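Side-chain contacts in periplasmic binding protein/LacI transcriptional regulator (Burkholderia graminis C4D1M, PDB 5HQJ), which is the solute-binding component of an ABC transporter, probably for sugars, and holds D-arabinose in its ligand pocket here: residues 73-76 with 77-81; 112-115 with 116-120; 136-139 with 140-144; 162-165 with 166-170; 189-193 with 194-198. One frame throughout, in Å; residues are numbered along the deposited sequence. Where two conformers were deposited one is given.

Interaction 1 (73-76 with 77-81)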
# COMPACT_ATOMS: atom_id res chain seq x y z
N GLN A 73 10.14 1.12 -14.10
CA GLN A 73 8.84 0.57 -14.49
C GLN A 73 8.49 0.92 -15.94
O GLN A 73 7.76 0.20 -16.59
CB GLN A 73 7.73 1.05 -13.55
CG GLN A 73 7.57 0.20 -12.25
CD GLN A 73 6.41 0.68 -11.38
OE1 GLN A 73 6.02 1.84 -11.44
NE2 GLN A 73 5.85 -0.22 -10.58
N VAL A 74 9.04 2.01 -16.47
CA VAL A 74 8.84 2.30 -17.89
C VAL A 74 9.51 1.21 -18.74
O VAL A 74 8.91 0.70 -19.68
CB VAL A 74 9.38 3.71 -18.29
CG1 VAL A 74 9.16 3.99 -19.77
CG2 VAL A 74 8.69 4.78 -17.47
N GLN A 75 10.74 0.85 -18.40
CA GLN A 75 11.45 -0.18 -19.16
C GLN A 75 10.64 -1.47 -19.20
O GLN A 75 10.54 -2.11 -20.26
CB GLN A 75 12.84 -0.44 -18.56
CG GLN A 75 13.88 0.58 -18.99
CD GLN A 75 14.05 0.63 -20.50
OE1 GLN A 75 14.27 -0.40 -21.14
NE2 GLN A 75 13.92 1.83 -21.07
N ILE A 76 10.03 -1.84 -18.07
CA ILE A 76 9.25 -3.08 -18.01
C ILE A 76 8.06 -3.05 -18.95
O ILE A 76 7.76 -4.04 -19.62
CB ILE A 76 8.75 -3.36 -16.59
CG1 ILE A 76 9.93 -3.72 -15.69
CG2 ILE A 76 7.75 -4.52 -16.60
CD1 ILE A 76 9.58 -3.86 -14.21
N ILE A 77 7.37 -1.92 -19.01
CA ILE A 77 6.19 -1.82 -19.87
C ILE A 77 6.59 -1.87 -21.36
O ILE A 77 5.90 -2.50 -22.15
CB ILE A 77 5.35 -0.55 -19.53
CG1 ILE A 77 4.80 -0.67 -18.10
CG2 ILE A 77 4.18 -0.40 -20.49
CD1 ILE A 77 4.38 0.63 -17.47
N GLU A 78 7.73 -1.29 -21.73
CA GLU A 78 8.16 -1.35 -23.14
C GLU A 78 8.42 -2.79 -23.58
O GLU A 78 8.01 -3.19 -24.67
CB GLU A 78 9.40 -0.50 -23.37
CG GLU A 78 9.32 0.88 -22.74
CD GLU A 78 10.12 1.93 -23.47
OE1 GLU A 78 11.35 1.75 -23.62
OE2 GLU A 78 9.50 2.94 -23.89
N ASP A 79 9.09 -3.58 -22.73
CA ASP A 79 9.29 -5.00 -23.00
C ASP A 79 7.96 -5.69 -23.24
O ASP A 79 7.81 -6.47 -24.17
CB ASP A 79 10.01 -5.69 -21.85
CG ASP A 79 11.42 -5.19 -21.65
OD1 ASP A 79 12.28 -6.02 -21.26
OD2 ASP A 79 11.68 -3.99 -21.88
N LEU A 80 7.00 -5.40 -22.37
CA LEU A 80 5.69 -6.02 -22.46
C LEU A 80 4.98 -5.61 -23.74
O LEU A 80 4.32 -6.42 -24.37
CB LEU A 80 4.85 -5.66 -21.23
CG LEU A 80 5.35 -6.30 -19.91
CD1 LEU A 80 4.52 -5.85 -18.71
CD2 LEU A 80 5.38 -7.82 -19.96
N ILE A 81 5.15 -4.35 -24.14
CA ILE A 81 4.65 -3.91 -25.44
C ILE A 81 5.28 -4.78 -26.51
O ILE A 81 4.59 -5.35 -27.36
CB ILE A 81 4.95 -2.43 -25.73
CG1 ILE A 81 4.43 -1.52 -24.61
CG2 ILE A 81 4.36 -2.02 -27.08
CD1 ILE A 81 4.43 -0.05 -24.93
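Successive turns of helix 71-82 join through the i to i+4 bonds of a regular alpha-helix, the N-H groups of Ile77, Glu78, Asp79 and Leu80 donating to the carbonyls of Gln73, Val74, Gln75 and Ile76. The bond from Asp79 N to Gln75 O is the straightest of the four, with an angle of 170° at the hydrogen, and the donor-to-acceptor distances lie close together, as from Glu78 N to Val74 O at 3.1 Å. The apolar side is built by Ile76 and Leu80, which lie alongside each other and point the same way; the methyl CG2 of Ile76, placed anti to its own backbone N, comes 4.1 Å from Leu80 CD1. Ile77 runs its CG1 branch back over the previous turn, 3.4 Å from Gln73 O. Branched aliphatic residues suit this side, since Ile77 and Leu80 rest on Ile88 of strand 87-90, while Ile76 meets Ile34 of strand 30-34. Gln73 turns its amide away from the next turn, and its NE2 donates to Ser91 O. On the more polar side, Glu78 CG lies 3.1 Å from Val74 O, and the carboxylate continues to a salt bridge with Arg104. Gln75 NE2 stays 3.6 Å from Glu78 OE1, amide and carboxylate planes 70° apart. Asp79 has folded back until OD2 stands 2.7 Å from Gln75 O. Both of these oxygens are acceptors, so their closeness would be expected to cost electrostatic energy and may raise the affinity of this carboxylate for a proton.

Interaction 2 (112-115 with 116-120). With 64K (alpha-D-arabinopyranose), chain B.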
# COMPACT_ATOMS: atom_id res chain seq x y z
N VAL A 112 -4.76 -1.97 -19.85
CA VAL A 112 -3.93 -1.51 -18.76
C VAL A 112 -4.80 -1.04 -17.61
O VAL A 112 -5.74 -0.27 -17.81
CB VAL A 112 -2.99 -0.37 -19.22
CG1 VAL A 112 -2.17 0.14 -18.06
CG2 VAL A 112 -2.08 -0.87 -20.35
N LEU A 113 -4.48 -1.50 -16.41
CA LEU A 113 -5.12 -0.99 -15.23
C LEU A 113 -4.12 -0.89 -14.09
O LEU A 113 -3.00 -1.44 -14.15
CB LEU A 113 -6.31 -1.87 -14.84
CG LEU A 113 -6.09 -3.33 -14.39
CD1 LEU A 113 -5.62 -3.43 -12.93
CD2 LEU A 113 -7.37 -4.16 -14.57
N THR A 114 -4.52 -0.16 -13.05
CA THR A 114 -3.68 -0.05 -11.86
C THR A 114 -4.34 -0.71 -10.66
O THR A 114 -5.55 -0.93 -10.67
CB THR A 114 -3.39 1.42 -11.54
OG1 THR A 114 -4.61 2.15 -11.41
CG2 THR A 114 -2.56 2.01 -12.67
N TYR A 115 -3.50 -1.04 -9.67
CA TYR A 115 -3.97 -1.60 -8.39
C TYR A 115 -3.05 -1.06 -7.30
O TYR A 115 -1.89 -0.72 -7.57
CB TYR A 115 -4.02 -3.16 -8.42
CG TYR A 115 -2.67 -3.79 -8.35
CD1 TYR A 115 -1.86 -3.85 -9.48
CD2 TYR A 115 -2.15 -4.27 -7.16
CE1 TYR A 115 -0.59 -4.38 -9.43
CE2 TYR A 115 -0.87 -4.81 -7.09
CZ TYR A 115 -0.10 -4.85 -8.24
OH TYR A 115 1.17 -5.36 -8.22
N ASP A 116 -3.60 -0.92 -6.09
CA ASP A 116 -2.87 -0.50 -4.89
C ASP A 116 -2.45 0.96 -4.89
O ASP A 116 -2.79 1.69 -3.96
CB ASP A 116 -1.64 -1.41 -4.70
CG ASP A 116 -0.78 -0.96 -3.56
OD1 ASP A 116 -1.31 -0.77 -2.44
OD2 ASP A 116 0.40 -0.75 -3.82
N SER A 117 -1.67 1.35 -5.90
CA SER A 117 -1.19 2.72 -6.06
C SER A 117 -1.39 3.20 -7.50
O SER A 117 -0.80 2.70 -8.47
CB SER A 117 0.28 2.88 -5.65
OG SER A 117 0.50 4.24 -5.20
N ASP A 118 -2.28 4.18 -7.62
CA ASP A 118 -2.76 4.64 -8.93
C ASP A 118 -1.83 5.63 -9.64
O ASP A 118 -0.96 6.26 -9.02
CB ASP A 118 -4.14 5.31 -8.75
CG ASP A 118 -4.92 5.40 -10.05
OD1 ASP A 118 -4.47 4.85 -11.06
OD2 ASP A 118 -6.00 6.03 -10.05
N SER A 119 -1.98 5.68 -10.97
CA SER A 119 -1.51 6.79 -11.81
C SER A 119 -2.69 7.32 -12.63
O SER A 119 -2.96 6.83 -13.72
CB SER A 119 -0.38 6.36 -12.76
OG SER A 119 -0.07 7.40 -13.69
N PRO A 120 -3.43 8.30 -12.09
CA PRO A 120 -4.73 8.70 -12.65
C PRO A 120 -4.72 9.25 -14.08
O PRO A 120 -5.78 9.20 -14.72
CB PRO A 120 -5.22 9.78 -11.68
CG PRO A 120 -4.04 10.16 -10.86
CD PRO A 120 -3.19 8.94 -10.78
O2 64K B . -0.36 -0.06 -0.10
C2 64K B . 1.07 0.08 0.21
C3 64K B . 1.36 -0.80 1.39
O3 64K B . 0.85 -0.17 2.54
C4 64K B . 2.85 -0.97 1.62
O4 64K B . 3.48 0.25 2.05
C5 64K B . 3.50 -1.39 0.38
O5 64K B . 3.33 -0.34 -0.61
C1 64K B . 1.89 -0.35 -0.98
O1 64K B . 1.70 0.55 -2.00
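A classic gamma turn ends strand 111-115 and delivers a ligand-binding aspartate into the sugar pocket: Ser117 N donates to Tyr115 O across 2.7 Å, with Asp116 between them at the turn's centre (phi 71°, psi -58°). The bond is bent, as so tight a turn requires, the donor standing above the carbonyl plane. In the parallel sheet of this type I periplasmic binding protein fold, pocket residues lie at the carboxyl ends of strands, and here the reversal comes directly after the last strand residue. With its CG swung anti to the backbone N, Asp116 directs both carboxylate oxygens away from the turn to the arabinose. O2 of the sugar donates to OD1 at 2.6 Å, and O1 of the sugar donates to OD2, also at 2.6 Å. A carboxylate suits neighbouring hydroxyls because one group can accept from both; Ser91 OG is a further partner of OD2. Tyr115 leaves the turn in another direction, its ring touching Phe42 and Cys45 of helix 42-56. Beyond the turn the chain doubles back toward the strand, where Asp118 meets Thr114 with the two side chains crossing at about a right angle. Threonine offers a short hydroxyl here, and Arg124 forms a salt bridge with the second carboxylate oxygen of Asp118. Thr114 OG1 donates to Asp118 OD1 over 2.7 Å, approaching from above the carboxylate plane, 56° out of it.

Interaction 3 (136-139 with 140-144); sequences GATM and AETMG
Helix 132-146 packs against the mixed sheet of the protein, and its middle turns meet between Thr138 and Thr142 on one side and between Met139 and Met143 on another. Regular i to i+4 bonds run through it: Met143 N reaches Met139 O at 2.8 Å and Thr142 N reaches Thr138 O at 3.0 Å. Both methionines were modelled as selenomethionine. Their long, flexible chains suit the sheet-facing side: Met139 spreads over Leu244, Phe246, Phe215 and Met265 on three neighbouring strands, and Met143 meets Phe215 and Glu242. The threonines stand at the margin of this side, where Thr142 also touches Leu244 and Thr138 touches Met265. Thr142 holds OG1 beside its own backbone N (chi1 -62°), which aims the hydroxyl at the preceding turn. It lies 3.1 Å from Thr138 O and may donate to it, although the proton has another acceptor within reach. Thr138 behaves likewise one turn earlier, its OG1 bonding to Gln134 O. A threonine suits such a margin, its methyl serving the apolar neighbours and its hydroxyl the backbone. Glu141 lays its aliphatic part over the backbone, CG 3.4 Å from Ala137 O, and extends its carboxylate along the outside of the helix. A water donates to Thr138 O at 3.3 Å and, weakly, to Glu141 OE2. Thr138 O thus accepts both from Thr142 N and from this water.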
# COMPACT_ATOMS: atom_id res chain seq x y z
N GLY A 136 -6.71 7.05 5.83
CA GLY A 136 -6.07 8.04 6.72
C GLY A 136 -7.03 8.70 7.67
O GLY A 136 -6.78 8.85 8.87
N ALA A 137 -8.16 9.12 7.11
CA ALA A 137 -9.21 9.67 7.92
C ALA A 137 -9.64 8.73 9.06
O ALA A 137 -9.80 9.16 10.18
CB ALA A 137 -10.42 10.02 7.01
N THR A 138 -9.81 7.45 8.78
CA THR A 138 -10.16 6.48 9.79
C THR A 138 -9.09 6.33 10.87
O THR A 138 -9.39 6.24 12.03
CB THR A 138 -10.43 5.13 9.13
OG1 THR A 138 -11.57 5.25 8.28
CG2 THR A 138 -10.70 4.02 10.14
N MSE A 139 -7.83 6.30 10.48
CA MSE A 139 -6.74 6.28 11.44
C MSE A 139 -6.77 7.49 12.35
O MSE A 139 -6.55 7.39 13.57
CB MSE A 139 -5.42 6.24 10.68
CG MSE A 139 -5.13 4.92 10.01
SE MSE A 139 -3.31 5.02 9.23
CE MSE A 139 -2.24 4.06 10.52
N ALA A 140 -7.05 8.65 11.78
CA ALA A 140 -7.13 9.86 12.58
C ALA A 140 -8.23 9.78 13.64
O ALA A 140 -8.04 10.24 14.77
CB ALA A 140 -7.32 11.08 11.68
N GLU A 141 -9.40 9.25 13.26
CA GLU A 141 -10.49 9.11 14.23
C GLU A 141 -10.09 8.12 15.31
O GLU A 141 -10.33 8.35 16.51
CB GLU A 141 -11.76 8.64 13.55
CG GLU A 141 -12.24 9.58 12.48
CD GLU A 141 -13.18 8.94 11.46
OE1 GLU A 141 -13.64 9.66 10.56
OE2 GLU A 141 -13.44 7.72 11.55
N THR A 142 -9.50 7.00 14.91
CA THR A 142 -9.06 6.01 15.85
C THR A 142 -8.07 6.64 16.86
O THR A 142 -8.17 6.48 18.09
CB THR A 142 -8.40 4.83 15.14
OG1 THR A 142 -9.34 4.15 14.26
CG2 THR A 142 -7.87 3.85 16.18
N MSE A 143 -7.08 7.36 16.34
CA MSE A 143 -6.12 8.01 17.19
C MSE A 143 -6.74 9.06 18.12
O MSE A 143 -6.42 9.13 19.29
CB MSE A 143 -5.02 8.65 16.33
CG MSE A 143 -3.90 9.28 17.16
SE MSE A 143 -2.75 7.90 17.95
CE MSE A 143 -1.71 7.31 16.40
N GLY A 144 -7.63 9.89 17.57
CA GLY A 144 -8.23 10.97 18.32
C GLY A 144 -9.03 10.44 19.49
O GLY A 144 -8.94 10.98 20.59
O HOH W 1 -12.14 5.23 13.47

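Interaction 4 (162-165 with 166-170); sequences AVNL and NERIA. With 64K (alpha-D-arabinopyranose), chain B.
Asn164 and Arg168, one turn apart near the start of helix 163-176, lie side by side and reach the arabinose together, and this is the tightly packed, buried part of the contact. The amide carbon CG of Asn164 sits over one face of the guanidinium, the two planes 52° apart. Asn164 ND2 donates to O1 of the sugar at 2.9 Å, while its OD1 accepts from Lys36. Arg168, extended from CG to NE, spans the distance to the ligand: NH2 meets O2 of the sugar at 2.7 Å, at the guanidinium edge and nearly straight (168°), and NH1 meets O3 of the sugar at 2.8 Å. Leu165 presses in obliquely, CD2 only 3.1 Å from Arg168 NH1. Outside partners fix the guanidinium further, with Asn132 OD1 taking NE, Val217 O taking NH1, and Phe246 making a cation-pi contact. The looser side carries Val163, Asn166 and Glu167, all partly exposed. There Val163 CG1 touches Glu167 OE2 at 3.4 Å in an oblique crossing, and Asn166 bends back near the helix start, where its ND2 bonds to Leu160 O. Asn164 ND2 and Arg168 NH2 are 3.3 Å apart, and both are donors. They are turned to different sugar oxygens, ND2 to O1 and NH2 to O2, so the sugar's acceptors probably ease this close approach.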
# COMPACT_ATOMS: atom_id res chain seq x y z
N ALA A 162 4.93 8.47 -3.47
CA ALA A 162 3.82 7.54 -3.58
C ALA A 162 2.47 8.20 -3.33
O ALA A 162 2.21 8.74 -2.25
CB ALA A 162 4.03 6.39 -2.61
N VAL A 163 1.58 8.11 -4.32
CA VAL A 163 0.25 8.69 -4.21
C VAL A 163 -0.57 8.09 -3.08
O VAL A 163 -1.27 8.82 -2.37
CB VAL A 163 -0.54 8.54 -5.53
CG1 VAL A 163 -2.06 8.59 -5.29
CG2 VAL A 163 -0.14 9.63 -6.49
N ASN A 164 -0.54 6.77 -2.91
CA ASN A 164 -1.45 6.18 -1.97
C ASN A 164 -0.96 6.62 -0.60
O ASN A 164 -1.78 6.90 0.26
CB ASN A 164 -1.56 4.65 -2.14
CG ASN A 164 -0.22 3.90 -2.07
OD1 ASN A 164 0.86 4.48 -2.13
ND2 ASN A 164 -0.32 2.57 -1.96
N LEU A 165 0.36 6.68 -0.40
CA LEU A 165 0.92 7.02 0.90
C LEU A 165 0.64 8.46 1.20
O LEU A 165 0.23 8.80 2.29
CB LEU A 165 2.41 6.77 0.95
CG LEU A 165 2.84 5.33 0.77
CD1 LEU A 165 4.30 5.23 1.09
CD2 LEU A 165 2.00 4.34 1.61
N ASN A 166 0.79 9.33 0.20
CA ASN A 166 0.51 10.73 0.44
C ASN A 166 -0.97 11.02 0.69
O ASN A 166 -1.30 11.87 1.49
CB ASN A 166 1.02 11.60 -0.72
CG ASN A 166 2.52 11.64 -0.77
OD1 ASN A 166 3.20 11.40 0.23
ND2 ASN A 166 3.06 11.95 -1.93
N GLU A 167 -1.86 10.27 0.05
CA GLU A 167 -3.26 10.36 0.37
C GLU A 167 -3.56 9.93 1.79
O GLU A 167 -4.38 10.54 2.45
CB GLU A 167 -4.05 9.52 -0.63
CG GLU A 167 -4.04 10.20 -2.00
CD GLU A 167 -4.62 9.34 -3.11
OE1 GLU A 167 -4.64 8.11 -2.95
OE2 GLU A 167 -5.03 9.89 -4.15
N ARG A 168 -2.92 8.87 2.26
CA ARG A 168 -3.09 8.41 3.62
C ARG A 168 -2.71 9.53 4.57
O ARG A 168 -3.39 9.82 5.55
CB ARG A 168 -2.23 7.17 3.91
CG ARG A 168 -2.71 5.96 3.14
CD ARG A 168 -1.75 4.76 3.27
NE ARG A 168 -2.12 3.80 2.25
CZ ARG A 168 -1.42 2.74 1.89
NH1 ARG A 168 -0.29 2.42 2.53
NH2 ARG A 168 -1.87 1.94 0.92
N ILE A 169 -1.56 10.13 4.31
CA ILE A 169 -1.14 11.26 5.14
C ILE A 169 -2.14 12.44 5.13
O ILE A 169 -2.49 13.06 6.18
CB ILE A 169 0.26 11.78 4.71
CG1 ILE A 169 1.32 10.68 4.87
CG2 ILE A 169 0.70 13.04 5.50
CD1 ILE A 169 2.65 11.01 4.19
N ALA A 170 -2.61 12.79 3.95
CA ALA A 170 -3.61 13.86 3.83
C ALA A 170 -4.89 13.53 4.60
O ALA A 170 -5.45 14.41 5.26
CB ALA A 170 -3.88 14.13 2.39
O2 64K B . -0.36 -0.06 -0.10
C2 64K B . 1.07 0.08 0.21
C3 64K B . 1.36 -0.80 1.39
O3 64K B . 0.85 -0.17 2.54
C4 64K B . 2.85 -0.97 1.62
O4 64K B . 3.48 0.25 2.05
C5 64K B . 3.50 -1.39 0.38
O5 64K B . 3.33 -0.34 -0.61
C1 64K B . 1.89 -0.35 -0.98
O1 64K B . 1.70 0.55 -2.00

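Interaction 5 (189-193 with 194-198); sequences GTDDD and LARGV
The carbonyl oxygen of Thr190 is gripped from opposite faces of its plane, by Arg196 NH1 at 3.0 Å and by Asp193 N at 2.9 Å. The arginine bond is straight at the hydrogen (163°), with the oxygen lying in the guanidinium plane. Arginine suits this place because its chain, bent at chi3 (-71°), can fold back from the first helical turn onto the loop, although it is poorly ordered and so less certain. Asp191 OD2 approaches one face of the same guanidinium in a long salt bridge of 3.6 Å to Arg196 NH1; no N-H points at it, and Asp191 has two conformers, so the pairing is doubtful. Asp193 CG lies over the opposite face, its OD1 4.3 Å from Arg196 NH1, beyond salt-bridge range. Asp193 is the N-cap of helix 194-207. With CG anti to its backbone N, its OD1 accepts from Arg196 N at 2.7 Å through the anti lone pair, satisfying an amide that has no earlier helical carbonyl to bind. A water accepts from Ala195 N at 3.0 Å and donates weakly to Asp193 OD2. The first helical backbone bond, Gly197 N to Asp193 O, is 2.7 Å long. Thr190 CG2 rests 3.8 Å from Gly197 CA, a close methyl-to-backbone contact. Thr190 OG1 is bonded to Thr157 O, while Asp192 turns from the helix to touch the arabinose and bond Ser218. The loop thus leads from strand 181-188 into helix 194-207, where Leu194 and Val198 pack on helix 221-229.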
# COMPACT_ATOMS: atom_id res chain seq x y z
N GLY A 189 9.74 10.41 5.88
CA GLY A 189 9.78 9.24 5.04
C GLY A 189 10.94 8.28 5.35
O GLY A 189 11.86 8.63 6.07
N THR A 190 10.88 7.11 4.72
CA THR A 190 11.80 6.02 4.98
C THR A 190 12.19 5.23 3.75
O THR A 190 13.03 4.34 3.83
CB THR A 190 11.20 5.01 5.96
OG1 THR A 190 10.04 4.42 5.35
CG2 THR A 190 10.81 5.71 7.26
N ASP A 191 11.54 5.54 2.64
CA ASP A 191 11.65 4.74 1.44
C ASP A 191 11.41 3.27 1.79
O ASP A 191 11.87 2.39 1.07
CB ASP A 191 13.03 4.93 0.79
CG ASP A 191 13.32 6.39 0.43
OD1 ASP A 191 12.37 7.11 0.06
OD2 ASP A 191 14.50 6.81 0.51
N ASP A 192 10.68 3.02 2.89
CA ASP A 192 10.40 1.66 3.36
C ASP A 192 11.68 0.84 3.47
O ASP A 192 11.66 -0.36 3.26
CB ASP A 192 9.39 0.95 2.46
CG ASP A 192 7.96 1.39 2.71
OD1 ASP A 192 7.72 2.13 3.68
OD2 ASP A 192 7.07 0.97 1.95
N ASP A 193 12.79 1.48 3.79
CA ASP A 193 13.95 0.75 4.26
C ASP A 193 13.79 0.59 5.78
O ASP A 193 13.62 1.58 6.47
CB ASP A 193 15.24 1.47 3.90
CG ASP A 193 16.47 0.74 4.42
OD1 ASP A 193 16.93 1.09 5.51
OD2 ASP A 193 16.97 -0.17 3.72
N LEU A 194 13.83 -0.65 6.28
CA LEU A 194 13.60 -0.92 7.71
C LEU A 194 14.65 -0.24 8.55
O LEU A 194 14.33 0.42 9.54
CB LEU A 194 13.56 -2.43 7.96
CG LEU A 194 13.35 -2.92 9.41
CD1 LEU A 194 12.10 -2.30 10.06
CD2 LEU A 194 13.27 -4.45 9.46
N ALA A 195 15.91 -0.36 8.16
CA ALA A 195 16.98 0.29 8.89
C ALA A 195 16.76 1.80 8.92
O ALA A 195 16.94 2.47 9.96
CB ALA A 195 18.32 -0.06 8.26
N ARG A 196 16.33 2.35 7.79
CA ARG A 196 16.02 3.77 7.74
C ARG A 196 14.82 4.09 8.65
O ARG A 196 14.81 5.11 9.33
CB ARG A 196 15.74 4.21 6.30
CG ARG A 196 15.95 5.72 6.07
CD ARG A 196 15.82 6.13 4.59
NE ARG A 196 16.93 5.68 3.75
CZ ARG A 196 16.87 4.72 2.83
NH1 ARG A 196 15.73 4.08 2.59
NH2 ARG A 196 17.94 4.39 2.13
N GLY A 197 13.81 3.23 8.61
CA GLY A 197 12.68 3.37 9.53
C GLY A 197 13.05 3.35 11.02
O GLY A 197 12.55 4.16 11.83
N VAL A 198 13.92 2.41 11.41
CA VAL A 198 14.46 2.37 12.76
C VAL A 198 15.16 3.70 13.11
O VAL A 198 14.83 4.32 14.13
CB VAL A 198 15.43 1.19 12.91
CG1 VAL A 198 16.16 1.25 14.20
CG2 VAL A 198 14.65 -0.11 12.81
O HOH W 2 16.87 -2.44 6.16

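Overall arrangement
All five interactions are local and follow one another along the chain, so none nests within or crosses another and none closes a long loop. Interaction 1 lies on a helix packed against the parallel sheet, and interaction 2 turns the chain at the end of one of that sheet's strands. Interaction 3 sits on a helix covering the mixed sheet, its centre about 38 Å from that of interaction 1 and across the middle of the chain. Interactions 4 and 5 start the helices that precede and follow strand 181-188 in the chain. Interactions 2 and 4 touch through a weak bond between Ser117 and Asn164, and both bond the arabinose; Asp192 of interaction 5 touches it too.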